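PDB 4PE3: TRAP dicarboxylate transporter-DctP subunit from Rhodobacter sphaeroides, which probably captures a small organic acid or related solute in the periplasm and hands it to the membrane subunits of a TRAP transporter. Local coordinates for residues A[162-167]-A[296-301]; A[154-159]-A[232-237]; A[73-78]-A[86-91]. One frame throughout, in Å; residues are numbered along the deposited sequence.

Interaction 1: A[162-167]-A[296-301]; sequences PLDTVE and TVHDWS. With ZN (zinc ion), chain O.
Pro162 sets its CB 4.2 Å from CE1 of His298, approaching the ring obliquely. The next residue gives its backbone: Leu163 O accepts from NE1 of Trp300 at 2.9 Å, lying in the indole plane although the donor stands well above the carbonyl plane. Asp164 supplies the charge. With CG anti to its carbonyl carbon (chi1 -68°), the carboxylate swings back to His298, whose ND1 donates to OD1 at 2.6 Å in a nearly straight bond (169°). His298 NE2 is engaged as well, with His231, so both ring nitrogens are tied and the ring's rotation is fixed. One water joins Asp164 O to Ser301 N. The carbonyl carbons of Asp164 and Thr165 lie over one indole face, Thr165 C offset toward its rim, and CG2 of Val166 reaches CZ3 of Trp300 at 4.1 Å. With Trp300 cut back to an alanine, Leu163 O would probably lose its donor and a gap would open beneath this loop. Asp299 turns away and chelates a zinc ion, completed here by three waters. Two loops are thus joined by a His-carboxylate hydrogen bond and an indole-to-carbonyl bond, just before Ser301 N-caps helix 302-320 of this family 7 solute-binding fold.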
ATOM      1  N   PRO A 162      14.264 -19.177  -9.761  1.00 12.20           N
ATOM      2  CA  PRO A 162      15.072 -18.435  -8.787  1.00 11.35           C
ATOM      3  C   PRO A 162      15.410 -17.023  -9.251  1.00 11.78           C
ATOM      4  O   PRO A 162      16.065 -16.870 -10.290  1.00 14.80           O
ATOM      5  CB  PRO A 162      16.342 -19.275  -8.679  1.00 15.89           C
ATOM      6  CG  PRO A 162      16.396 -20.064  -9.967  1.00 16.75           C
ATOM      7  CD  PRO A 162      14.987 -20.314 -10.357  1.00 13.46           C
ATOM      8  N   LEU A 163      14.949 -16.025  -8.499  1.00 11.75           N
ATOM      9  CA  LEU A 163      15.218 -14.624  -8.768  1.00 10.19           C
ATOM     10  C   LEU A 163      16.015 -14.027  -7.626  1.00 12.59           C
ATOM     11  O   LEU A 163      15.508 -13.875  -6.512  1.00 13.07           O
ATOM     12  CB  LEU A 163      13.904 -13.868  -8.894  1.00 12.78           C
ATOM     13  CG  LEU A 163      12.871 -14.442  -9.868  1.00 12.37           C
ATOM     14  CD1 LEU A 163      11.579 -13.682  -9.681  1.00 13.23           C
ATOM     15  CD2 LEU A 163      13.316 -14.389 -11.339  1.00 14.08           C
ATOM     16  N   ASP A 164      17.266 -13.678  -7.904  1.00 13.92           N
ATOM     17  CA  ASP A 164      18.093 -12.952  -6.949  1.00 15.03           C
ATOM     18  C   ASP A 164      18.498 -11.581  -7.454  1.00 16.91           C
ATOM     19  O   ASP A 164      18.972 -10.767  -6.663  1.00 19.23           O
ATOM     20  CB  ASP A 164      19.338 -13.763  -6.597  1.00 17.10           C
ATOM     21  CG  ASP A 164      18.982 -15.001  -5.797  1.00 18.94           C
ATOM     22  OD1 ASP A 164      18.494 -14.865  -4.651  1.00 17.65           O
ATOM     23  OD2 ASP A 164      19.117 -16.112  -6.332  1.00 20.66           O
ATOM     24  N   THR A 165      18.319 -11.324  -8.749  1.00 14.57           N
ATOM     25  CA  THR A 165      18.686 -10.028  -9.320  1.00 14.03           C
ATOM     26  C   THR A 165      17.575  -9.537 -10.244  1.00 15.73           C
ATOM     27  O   THR A 165      16.736 -10.330 -10.699  1.00 14.64           O
ATOM     28  CB  THR A 165      19.967 -10.110 -10.150  1.00 18.37           C
ATOM     29  OG1 THR A 165      19.689 -10.873 -11.328  1.00 18.55           O
ATOM     30  CG2 THR A 165      21.123 -10.735  -9.343  1.00 18.90           C
ATOM     31  N   VAL A 166      17.588  -8.243 -10.553  1.00 13.70           N
ATOM     32  CA  VAL A 166      16.633  -7.715 -11.488  1.00 14.50           C
ATOM     33  C   VAL A 166      16.778  -8.375 -12.849  1.00 16.37           C
ATOM     34  O   VAL A 166      15.795  -8.568 -13.563  1.00 15.64           O
ATOM     35  CB  VAL A 166      16.770  -6.200 -11.609  1.00 15.89           C
ATOM     36  CG1 VAL A 166      15.837  -5.672 -12.658  1.00 26.67           C
ATOM     37  CG2 VAL A 166      16.519  -5.535 -10.272  1.00 16.88           C
ATOM     38  N   GLU A 167      18.018  -8.705 -13.216  1.00 17.11           N
ATOM     39  CA  GLU A 167      18.291  -9.364 -14.478  1.00 17.90           C
ATOM     40  C   GLU A 167      17.555 -10.699 -14.603  1.00 17.48           C
ATOM     41  O   GLU A 167      17.194 -11.117 -15.708  1.00 17.38           O
ATOM     42  CB  GLU A 167      19.806  -9.599 -14.619  1.00 19.58           C
ATOM     43  CG  GLU A 167      20.655  -8.338 -14.936  1.00 28.89           C
ATOM     44  CD  GLU A 167      20.924  -7.428 -13.730  1.00 25.25           C
ATOM     45  OE1 GLU A 167      20.637  -7.785 -12.571  1.00 26.56           O
ATOM     46  OE2 GLU A 167      21.453  -6.322 -13.952  1.00 28.63           O
ATOM     47  N   THR A 296      12.705 -21.888  -1.117  1.00 12.75           N
ATOM     48  CA  THR A 296      13.837 -20.969  -0.936  1.00 12.66           C
ATOM     49  C   THR A 296      13.293 -19.557  -0.887  1.00 13.03           C
ATOM     50  O   THR A 296      12.680 -19.074  -1.839  1.00 11.31           O
ATOM     51  CB  THR A 296      14.828 -21.077  -2.090  1.00 15.28           C
ATOM     52  OG1 THR A 296      15.295 -22.423  -2.180  1.00 16.33           O
ATOM     53  CG2 THR A 296      16.021 -20.155  -1.866  1.00 17.96           C
ATOM     54  N   VAL A 297      13.470 -18.886   0.242  1.00 13.62           N
ATOM     55  CA  VAL A 297      12.946 -17.536   0.390  1.00 13.07           C
ATOM     56  C   VAL A 297      14.067 -16.551   0.072  1.00 13.38           C
ATOM     57  O   VAL A 297      15.062 -16.500   0.786  1.00 17.15           O
ATOM     58  CB  VAL A 297      12.412 -17.310   1.796  1.00 11.02           C
ATOM     59  CG1 VAL A 297      11.845 -15.882   1.955  1.00 15.43           C
ATOM     60  CG2 VAL A 297      11.343 -18.375   2.112  1.00 13.98           C
ATOM     61  N   HIS A 298      13.914 -15.809  -1.016  1.00 12.01           N
ATOM     62  CA  HIS A 298      14.974 -14.900  -1.473  1.00 13.53           C
ATOM     63  C   HIS A 298      14.727 -13.503  -0.948  1.00 13.44           C
ATOM     64  O   HIS A 298      13.644 -12.954  -1.125  1.00 12.13           O
ATOM     65  CB  HIS A 298      14.980 -14.834  -2.985  1.00 11.46           C
ATOM     66  CG  HIS A 298      15.220 -16.144  -3.648  1.00 11.93           C
ATOM     67  ND1 HIS A 298      16.422 -16.439  -4.248  1.00 13.29           N
ATOM     68  CD2 HIS A 298      14.433 -17.231  -3.828  1.00 13.34           C
ATOM     69  CE1 HIS A 298      16.373 -17.643  -4.771  1.00 14.72           C
ATOM     70  NE2 HIS A 298      15.180 -18.145  -4.527  1.00 14.90           N
ATOM     71  N   ASP A 299      15.728 -12.923  -0.294  1.00 14.82           N
ATOM     72  CA  ASP A 299      15.684 -11.528   0.163  1.00 14.97           C
ATOM     73  C   ASP A 299      16.647 -10.716  -0.708  1.00 15.25           C
ATOM     74  O   ASP A 299      17.871 -10.797  -0.535  1.00 16.05           O
ATOM     75  CB  ASP A 299      16.093 -11.466   1.638  1.00 16.42           C
ATOM     76  CG  ASP A 299      16.095 -10.045   2.229  1.00 18.67           C
ATOM     77  OD1 ASP A 299      15.609  -9.074   1.641  1.00 17.02           O
ATOM     78  OD2 ASP A 299      16.625  -9.892   3.341  1.00 22.32           O
ATOM     79  N   TRP A 300      16.118  -9.984  -1.683  1.00 13.43           N
ATOM     80  CA  TRP A 300      16.980  -9.265  -2.621  1.00 13.91           C
ATOM     81  C   TRP A 300      17.896  -8.312  -1.862  1.00 15.17           C
ATOM     82  O   TRP A 300      17.489  -7.693  -0.885  1.00 15.18           O
ATOM     83  CB  TRP A 300      16.146  -8.493  -3.638  1.00 14.72           C
ATOM     84  CG  TRP A 300      15.622  -9.279  -4.778  1.00 13.40           C
ATOM     85  CD1 TRP A 300      15.654 -10.643  -4.933  1.00 16.09           C
ATOM     86  CD2 TRP A 300      14.988  -8.761  -5.953  1.00 12.01           C
ATOM     87  NE1 TRP A 300      15.085 -10.988  -6.133  1.00 13.39           N
ATOM     88  CE2 TRP A 300      14.662  -9.854  -6.771  1.00 11.72           C
ATOM     89  CE3 TRP A 300      14.666  -7.475  -6.392  1.00 14.43           C
ATOM     90  CZ2 TRP A 300      14.060  -9.703  -8.007  1.00 16.70           C
ATOM     91  CZ3 TRP A 300      14.040  -7.333  -7.598  1.00 15.78           C
ATOM     92  CH2 TRP A 300      13.751  -8.441  -8.404  1.00 18.56           C
ATOM     93  N   SER A 301      19.149  -8.206  -2.307  1.00 15.71           N
ATOM     94  CA  SER A 301      20.061  -7.257  -1.683  1.00 16.03           C
ATOM     95  C   SER A 301      19.593  -5.821  -1.841  1.00 17.74           C
ATOM     96  O   SER A 301      18.800  -5.489  -2.718  1.00 17.29           O
ATOM     97  CB  SER A 301      21.444  -7.388  -2.300  1.00 18.06           C
ATOM     98  OG  SER A 301      21.386  -7.034  -3.665  1.00 19.52           O
TER
HETATM   99 ZN    ZN O 414      16.508  -7.931   3.605  0.60 29.94          ZN
HETATM  100  O   HOH W   1      19.776 -10.346  -4.188  1.00 15.08           O
HETATM  101  O   HOH W   2      18.232 -12.697  -3.124  1.00 20.49           O
HETATM  102  O   HOH W   3      15.396  -6.633   2.453  1.00 24.10           O
HETATM  103  O   HOH W   4      14.929  -8.340   4.985  1.00 28.92           O
HETATM  104  O   HOH W   5      18.476  -7.664   3.103  1.00 33.57           O

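Interaction 2: A[154-159]-A[232-237]. With ZN (zinc ion), chain F; EDO (1,2-ethanediol), chain D.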
ATOM      1  N   LEU A 154       3.270  -4.726   2.601  1.00  8.93           N
ATOM      2  CA  LEU A 154       4.166  -4.955   1.468  1.00  8.13           C
ATOM      3  C   LEU A 154       3.923  -6.375   0.979  1.00  8.42           C
ATOM      4  O   LEU A 154       3.999  -7.331   1.777  1.00 10.00           O
ATOM      5  CB  LEU A 154       5.605  -4.780   1.909  1.00  8.08           C
ATOM      6  CG  LEU A 154       6.676  -5.145   0.895  1.00 10.40           C
ATOM      7  CD1 LEU A 154       6.563  -4.321  -0.379  1.00 12.20           C
ATOM      8  CD2 LEU A 154       8.051  -5.015   1.549  1.00 11.05           C
ATOM      9  N   GLU A 155       3.588  -6.523  -0.295  1.00  8.17           N
ATOM     10  CA  GLU A 155       3.343  -7.848  -0.875  1.00  6.68           C
ATOM     11  C   GLU A 155       4.639  -8.613  -1.007  1.00  8.24           C
ATOM     12  O   GLU A 155       5.701  -8.002  -1.158  1.00  8.52           O
ATOM     13  CB  GLU A 155       2.662  -7.712  -2.237  1.00  8.18           C
ATOM     14  CG  GLU A 155       1.265  -7.051  -2.187  1.00  9.18           C
ATOM     15  CD  GLU A 155       0.460  -7.301  -3.441  1.00 13.40           C
ATOM     16  OE1 GLU A 155       0.985  -7.870  -4.391  1.00 14.27           O
ATOM     17  OE2 GLU A 155      -0.727  -6.902  -3.495  1.00 22.63           O
ATOM     18  N   ALA A 156       4.564  -9.940  -0.934  1.00  7.10           N
ATOM     19  CA  ALA A 156       5.687 -10.793  -1.302  1.00  6.18           C
ATOM     20  C   ALA A 156       5.498 -11.263  -2.732  1.00  7.09           C
ATOM     21  O   ALA A 156       4.383 -11.311  -3.229  1.00  9.72           O
ATOM     22  CB  ALA A 156       5.758 -11.971  -0.367  1.00  7.17           C
ATOM     23  N   PHE A 157       6.589 -11.621  -3.405  1.00  7.33           N
ATOM     24  CA  PHE A 157       6.502 -12.069  -4.785  1.00  8.54           C
ATOM     25  C   PHE A 157       6.416 -13.583  -4.808  1.00  7.55           C
ATOM     26  O   PHE A 157       7.094 -14.258  -4.040  1.00  7.87           O
ATOM     27  CB  PHE A 157       7.776 -11.606  -5.533  1.00  8.91           C
ATOM     28  CG  PHE A 157       7.646 -11.571  -7.041  1.00  9.06           C
ATOM     29  CD1 PHE A 157       6.652 -10.840  -7.646  1.00  8.72           C
ATOM     30  CD2 PHE A 157       8.554 -12.222  -7.846  1.00  9.70           C
ATOM     31  CE1 PHE A 157       6.526 -10.785  -9.027  1.00 10.51           C
ATOM     32  CE2 PHE A 157       8.447 -12.174  -9.234  1.00 10.60           C
ATOM     33  CZ  PHE A 157       7.430 -11.436  -9.820  1.00 10.78           C
ATOM     34  N   VAL A 158       5.656 -14.087  -5.771  1.00  8.62           N
ATOM     35  CA  VAL A 158       5.508 -15.515  -6.028  1.00  8.43           C
ATOM     36  C   VAL A 158       6.343 -15.842  -7.271  1.00  8.69           C
ATOM     37  O   VAL A 158       6.196 -15.178  -8.295  1.00  9.26           O
ATOM     38  CB  VAL A 158       4.039 -15.865  -6.289  1.00  8.46           C
ATOM     39  CG1 VAL A 158       3.905 -17.327  -6.774  1.00  9.92           C
ATOM     40  CG2 VAL A 158       3.199 -15.607  -5.046  1.00  8.87           C
ATOM     41  N   SER A 159       7.224 -16.834  -7.184  1.00  7.94           N
ATOM     42  CA  SER A 159       8.007 -17.225  -8.350  1.00  9.37           C
ATOM     43  C   SER A 159       8.382 -18.696  -8.310  1.00  8.92           C
ATOM     44  O   SER A 159       8.801 -19.198  -7.278  1.00 10.22           O
ATOM     45  CB  SER A 159       9.281 -16.362  -8.495  1.00 10.21           C
ATOM     46  OG  SER A 159       9.969 -16.744  -9.674  1.00 10.06           O
ATOM     47  N   PRO A 232       9.866 -17.834  -3.658  1.00  7.41           N
ATOM     48  CA  PRO A 232       9.329 -16.503  -3.349  1.00  8.01           C
ATOM     49  C   PRO A 232      10.408 -15.468  -3.055  1.00  7.97           C
ATOM     50  O   PRO A 232      11.509 -15.828  -2.624  1.00  8.37           O
ATOM     51  CB  PRO A 232       8.488 -16.763  -2.093  1.00  6.79           C
ATOM     52  CG  PRO A 232       9.117 -17.958  -1.455  1.00  8.44           C
ATOM     53  CD  PRO A 232       9.529 -18.821  -2.628  1.00  7.91           C
ATOM     54  N   VAL A 233      10.073 -14.193  -3.269  1.00  7.50           N
ATOM     55  CA  VAL A 233      10.920 -13.102  -2.832  1.00  8.31           C
ATOM     56  C   VAL A 233      10.214 -12.413  -1.682  1.00  7.48           C
ATOM     57  O   VAL A 233       9.086 -11.908  -1.819  1.00  7.93           O
ATOM     58  CB  VAL A 233      11.251 -12.116  -3.966  1.00  8.43           C
ATOM     59  CG1 VAL A 233      12.249 -11.063  -3.489  1.00  9.81           C
ATOM     60  CG2 VAL A 233      11.845 -12.834  -5.162  1.00  9.15           C
ATOM     61  N   TYR A 234      10.890 -12.385  -0.536  1.00  8.56           N
ATOM     62  CA  TYR A 234      10.372 -11.802   0.683  1.00  8.92           C
ATOM     63  C   TYR A 234      11.528 -11.199   1.474  1.00 10.38           C
ATOM     64  O   TYR A 234      12.536 -11.890   1.702  1.00  9.79           O
ATOM     65  CB  TYR A 234       9.682 -12.885   1.547  1.00  9.28           C
ATOM     66  CG  TYR A 234       9.320 -12.314   2.886  1.00 10.38           C
ATOM     67  CD1 TYR A 234       8.166 -11.555   3.037  1.00  9.10           C
ATOM     68  CD2 TYR A 234      10.155 -12.460   3.980  1.00 11.06           C
ATOM     69  CE1 TYR A 234       7.841 -10.956   4.254  1.00  7.84           C
ATOM     70  CE2 TYR A 234       9.849 -11.868   5.214  1.00 11.59           C
ATOM     71  CZ  TYR A 234       8.684 -11.127   5.345  1.00 10.30           C
ATOM     72  OH  TYR A 234       8.420 -10.542   6.571  1.00 11.56           O
ATOM     73  N   PRO A 235      11.415  -9.923   1.898  1.00  9.25           N
ATOM     74  CA  PRO A 235      10.324  -9.009   1.596  1.00  7.41           C
ATOM     75  C   PRO A 235      10.183  -8.767   0.115  1.00  9.08           C
ATOM     76  O   PRO A 235      11.155  -8.890  -0.637  1.00  9.43           O
ATOM     77  CB  PRO A 235      10.742  -7.725   2.333  1.00 10.33           C
ATOM     78  CG  PRO A 235      11.554  -8.213   3.454  1.00 11.30           C
ATOM     79  CD  PRO A 235      12.371  -9.321   2.833  1.00 11.71           C
ATOM     80  N   GLY A 236       8.972  -8.504  -0.337  1.00  8.28           N
ATOM     81  CA  GLY A 236       8.757  -8.166  -1.726  1.00  7.78           C
ATOM     82  C   GLY A 236       9.419  -6.858  -2.136  1.00  8.83           C
ATOM     83  O   GLY A 236       9.982  -6.129  -1.313  1.00  9.51           O
ATOM     84  N   PHE A 237       9.311  -6.553  -3.420  1.00  9.00           N
ATOM     85  CA  PHE A 237      10.051  -5.433  -3.995  1.00  9.28           C
ATOM     86  C   PHE A 237       9.197  -4.543  -4.881  1.00 11.19           C
ATOM     87  O   PHE A 237       9.747  -3.681  -5.570  1.00 10.96           O
ATOM     88  CB  PHE A 237      11.265  -5.938  -4.802  1.00 11.25           C
ATOM     89  CG  PHE A 237      10.908  -6.924  -5.867  1.00  9.51           C
ATOM     90  CD1 PHE A 237      10.463  -6.494  -7.091  1.00 10.13           C
ATOM     91  CD2 PHE A 237      10.989  -8.292  -5.627  1.00 10.70           C
ATOM     92  CE1 PHE A 237      10.111  -7.384  -8.072  1.00 10.81           C
ATOM     93  CE2 PHE A 237      10.609  -9.193  -6.593  1.00  9.79           C
ATOM     94  CZ  PHE A 237      10.160  -8.745  -7.816  1.00 11.49           C
TER
HETATM   95 ZN    ZN F 405      -0.757  -7.679  -5.489  0.86 15.23          ZN
HETATM   96  C1  EDO D 403       6.596  -7.450   6.501  1.00 11.63           C
HETATM   97  O1  EDO D 403       6.376  -8.865   6.583  1.00 10.95           O
HETATM   98  C2  EDO D 403       6.702  -6.994   5.047  1.00 11.76           C
HETATM   99  O2  EDO D 403       7.894  -7.496   4.459  1.00 16.39           O
HETATM  100  O   HOH W   6       7.070  -8.473   1.900  1.00 10.17           O
HETATM  101  O   HOH W   7      -0.268  -5.706  -6.011  1.00 26.91           O
HETATM  102  O   HOH W   8      -2.744  -7.708  -5.680  1.00 15.40           O
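Phe157 and Val233 pair through both of their backbone polar groups, forming a single antiparallel bridge of the hydrogen-bonded kind. Phe157 N donates to Val233 O at 3.0 Å, and Val233 N returns the bond to Phe157 O at 3.1 Å. Beyond the bridge, Gly236 brings its CA to 3.1 Å from Glu155 O in a CA-H...O contact; a side chain here would collide with that oxygen, which explains the glycine.

The aromatic contact is edge-to-face. The edge of Phe237 points at the face of Phe157, with CZ over the ring centre and the planes 57° apart. Phe157 is placed for this by CG lying anti to the backbone N (chi1 -160°), while its CB rests against CB of Val233 at 3.8 Å. Other apolar contacts are aliphatic or at a ring edge: Leu154 CD2 meets Pro235 CB at 3.9 Å, and Ala156, short enough to fit, sets CB at the edge of the Tyr234 ring.

A water adds a solvent-mediated link: it accepts from Gly236 N at 2.9 Å, points a longer bond at Leu154 O, and also meets O2 of an ethanediol, probably from the crystallisation liquor, whose O1 lies by Tyr234 OH. Glu155 turns away from this packing, and both its carboxylate oxygens bind a zinc ion, a site shared with Asp213 and Tyr214.

The bridge is made by strand 157-159, the outermost strand of its sheet, whose Val158 pairs with Ala212 beside strand 211-213; helix 217-223 packs on Ala156 and Pro232, and helix 257-291 on Tyr234.

Interaction 3: A[73-78]-A[86-91]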
ATOM      1  N   THR A  73     -21.351   1.064   3.240  1.00 19.29           N
ATOM      2  CA  THR A  73     -22.457   1.249   4.185  1.00 19.86           C
ATOM      3  C   THR A  73     -23.295   2.446   3.832  1.00 21.54           C
ATOM      4  O   THR A  73     -24.516   2.356   3.769  1.00 22.64           O
ATOM      5  CB  THR A  73     -21.967   1.498   5.610  1.00 18.80           C
ATOM      6  OG1 THR A  73     -21.354   0.317   6.102  1.00 18.82           O
ATOM      7  CG2 THR A  73     -23.130   1.862   6.520  1.00 22.97           C
ATOM      8  N   ILE A  74     -22.623   3.574   3.631  1.00 21.43           N
ATOM      9  CA  ILE A  74     -23.305   4.832   3.406  1.00 24.66           C
ATOM     10  C   ILE A  74     -23.184   5.237   1.947  1.00 26.47           C
ATOM     11  O   ILE A  74     -24.157   5.711   1.364  1.00 30.69           O
ATOM     12  CB  ILE A  74     -22.753   5.941   4.319  1.00 26.48           C
ATOM     13  CG1 ILE A  74     -22.826   5.514   5.782  1.00 26.28           C
ATOM     14  CG2 ILE A  74     -23.542   7.231   4.118  1.00 28.20           C
ATOM     15  CD1 ILE A  74     -24.272   5.361   6.292  1.00 26.67           C
ATOM     16  N   VAL A  75     -22.006   5.048   1.351  1.00 23.76           N
ATOM     17  CA  VAL A  75     -21.819   5.401  -0.049  1.00 24.93           C
ATOM     18  C   VAL A  75     -20.837   4.477  -0.747  1.00 23.34           C
ATOM     19  O   VAL A  75     -20.124   3.715  -0.107  1.00 21.58           O
ATOM     20  CB  VAL A  75     -21.283   6.832  -0.205  1.00 29.72           C
ATOM     21  CG1 VAL A  75     -22.384   7.838   0.090  1.00 33.87           C
ATOM     22  CG2 VAL A  75     -20.057   7.042   0.682  1.00 31.79           C
ATOM     23  N   ASP A  76     -20.814   4.566  -2.070  1.00 27.54           N
ATOM     24  CA  ASP A  76     -19.880   3.812  -2.895  1.00 28.68           C
ATOM     25  C   ASP A  76     -18.441   4.111  -2.473  1.00 22.16           C
ATOM     26  O   ASP A  76     -18.121   5.244  -2.111  1.00 24.51           O
ATOM     27  CB  ASP A  76     -20.104   4.218  -4.353  1.00 31.55           C
ATOM     28  CG  ASP A  76     -19.260   3.427  -5.314  1.00 35.58           C
ATOM     29  OD1 ASP A  76     -18.140   3.880  -5.642  1.00 36.90           O
ATOM     30  OD2 ASP A  76     -19.723   2.355  -5.747  1.00 40.91           O
ATOM     31  N   TYR A  77     -17.565   3.107  -2.525  1.00 24.34           N
ATOM     32  CA  TYR A  77     -16.167   3.274  -2.102  1.00 24.41           C
ATOM     33  C   TYR A  77     -15.361   4.362  -2.849  1.00 27.38           C
ATOM     34  O   TYR A  77     -14.383   4.883  -2.309  1.00 25.94           O
ATOM     35  CB  TYR A  77     -15.427   1.928  -2.164  1.00 26.00           C
ATOM     36  CG  TYR A  77     -15.097   1.449  -3.564  1.00 25.40           C
ATOM     37  CD1 TYR A  77     -16.069   0.883  -4.381  1.00 30.13           C
ATOM     38  CD2 TYR A  77     -13.814   1.566  -4.065  1.00 27.83           C
ATOM     39  CE1 TYR A  77     -15.764   0.453  -5.655  1.00 34.47           C
ATOM     40  CE2 TYR A  77     -13.499   1.134  -5.332  1.00 28.34           C
ATOM     41  CZ  TYR A  77     -14.476   0.579  -6.126  1.00 30.51           C
ATOM     42  OH  TYR A  77     -14.163   0.149  -7.397  1.00 36.16           O
ATOM     43  N   LYS A  78     -15.755   4.703  -4.076  1.00 24.63           N
ATOM     44  CA  LYS A  78     -15.063   5.736  -4.827  1.00 30.13           C
ATOM     45  C   LYS A  78     -15.606   7.122  -4.530  1.00 27.51           C
ATOM     46  O   LYS A  78     -15.030   8.122  -4.964  1.00 30.14           O
ATOM     47  CB  LYS A  78     -15.157   5.468  -6.332  1.00 31.36           C
ATOM     48  CG  LYS A  78     -14.331   4.283  -6.791  1.00 31.31           C
ATOM     49  CD  LYS A  78     -13.756   4.523  -8.171  1.00 32.05           C
ATOM     50  CE  LYS A  78     -12.913   3.363  -8.642  1.00 34.17           C
ATOM     51  NZ  LYS A  78     -12.802   3.365 -10.130  1.00 36.25           N
ATOM     52  N   ALA A  86     -19.609  16.642   2.107  1.00 30.84           N
ATOM     53  CA  ALA A  86     -21.042  16.950   2.207  1.00 32.46           C
ATOM     54  C   ALA A  86     -21.605  16.754   3.616  1.00 33.03           C
ATOM     55  O   ALA A  86     -22.683  17.268   3.938  1.00 36.48           O
ATOM     56  CB  ALA A  86     -21.831  16.102   1.231  1.00 33.22           C
ATOM     57  N   GLY A  87     -20.911  15.989   4.449  1.00 30.25           N
ATOM     58  CA  GLY A  87     -21.364  15.767   5.817  1.00 31.88           C
ATOM     59  C   GLY A  87     -22.153  14.486   5.985  1.00 30.58           C
ATOM     60  O   GLY A  87     -22.703  14.219   7.053  1.00 32.67           O
ATOM     61  N   LEU A  88     -22.217  13.693   4.924  1.00 28.65           N
ATOM     62  CA  LEU A  88     -22.944  12.426   4.956  1.00 27.99           C
ATOM     63  C   LEU A  88     -22.182  11.354   5.761  1.00 28.87           C
ATOM     64  O   LEU A  88     -22.770  10.535   6.467  1.00 29.67           O
ATOM     65  CB  LEU A  88     -23.202  11.964   3.525  1.00 28.49           C
ATOM     66  CG  LEU A  88     -23.874  10.603   3.358  1.00 34.46           C
ATOM     67  CD1 LEU A  88     -25.209  10.567   4.104  1.00 39.37           C
ATOM     68  CD2 LEU A  88     -24.073  10.304   1.880  1.00 36.44           C
ATOM     69  N   ILE A  89     -20.863  11.354   5.625  1.00 25.23           N
ATOM     70  CA  ILE A  89     -19.982  10.659   6.559  1.00 23.08           C
ATOM     71  C   ILE A  89     -18.921  11.695   6.945  1.00 23.13           C
ATOM     72  O   ILE A  89     -18.898  12.799   6.372  1.00 24.38           O
ATOM     73  CB  ILE A  89     -19.319   9.412   5.941  1.00 21.58           C
ATOM     74  CG1 ILE A  89     -18.491   9.786   4.711  1.00 21.65           C
ATOM     75  CG2 ILE A  89     -20.362   8.358   5.574  1.00 24.48           C
ATOM     76  CD1 ILE A  89     -17.754   8.585   4.122  1.00 20.28           C
ATOM     77  N   ASP A  90     -18.083  11.389   7.926  1.00 22.01           N
ATOM     78  CA  ASP A  90     -17.082  12.338   8.420  1.00 22.19           C
ATOM     79  C   ASP A  90     -15.645  12.008   8.031  1.00 20.91           C
ATOM     80  O   ASP A  90     -14.787  12.887   8.080  1.00 21.28           O
ATOM     81  CB  ASP A  90     -17.181  12.446   9.936  1.00 22.31           C
ATOM     82  CG  ASP A  90     -18.539  12.918  10.383  1.00 23.79           C
ATOM     83  OD1 ASP A  90     -18.993  13.992   9.936  1.00 25.34           O
ATOM     84  OD2 ASP A  90     -19.189  12.191  11.165  1.00 23.50           O
ATOM     85  N   GLY A  91     -15.366  10.769   7.660  1.00 19.53           N
ATOM     86  CA  GLY A  91     -14.036  10.414   7.213  1.00 18.42           C
ATOM     87  C   GLY A  91     -14.041   9.082   6.514  1.00 17.35           C
ATOM     88  O   GLY A  91     -15.091   8.445   6.341  1.00 17.52           O
TER
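Ile74 and Val75 meet Leu88 and Ile89 where the two connecting loops of a beta-alpha-beta unit come together, a unit in which strand 65-69 leads through helix 80-86 into strand 91-95. Strand 32-37 lies between these two strands in the sheet, and all three run parallel. The contact brings the loop entering the helix against the loop leaving it, entirely through aliphatic side chains, with no hydrogen bond across.

Helix 80-86 ends in a Schellman motif at Gly87, where positive phi (96°) would jam a side chain against the preceding carbonyl oxygen; glycine therefore suits the turn. Past this cap the chain presents Leu88 and Ile89 to the earlier loop. In that loop Asp76 forms an Asx turn, its OD1 accepting from Lys78 N at 3.0 Å shortly before the helix begins.

Ile74 is the hub of the packing. Its CG2 branch, set anti to the backbone N, reaches Leu88, where the two side chains cross at a slant. The other partner of Ile74 is Ile89, and these two side chains run past each other in opposite directions, with Ile74 CB 3.6 Å from Ile89 CG2 and CG1 also against that methyl. Branching at CB suits both residues, since it brings methyls close to the backbone where the loops converge. Met69 touches both isoleucines from strand 65-69, and Ala83 of the helix lies against Val75 and Ile89.

Val75 extends the contact: its CG2 lies 4.4 Å from CD1 of Ile89, a looser touch. Leucine, with its fork farther out, can serve two neighbours at once: Leu88 puts CG 3.5 Å from Ile74 CG2, while its CD2 meets Val75 CG1, also at 3.5 Å, both tighter than ordinary carbon contacts.

Overall arrangement
Interactions 1 and 2 form one continuous patch, their centres 9 Å apart. Segment 296-301 runs beside 232-237, and two probable backbone hydrogen bonds join them: His298 N to Pro232 O and Tyr234 N to His298 O, both 2.9 Å. The rings of Trp300 and Phe237 stack, so the aromatic packing passes from one contact into the other, and Arg305 bonds to atoms of both 296-301 and 232-237. Their segments alternate along the chain. Interaction 3 stands apart across the chain's centre, about 43 Å from interaction 1 and 34 Å from interaction 2, centre to centre. The zinc ions at Asp299 and Glu155 belong to the first two contacts; the structure is an apo, open form.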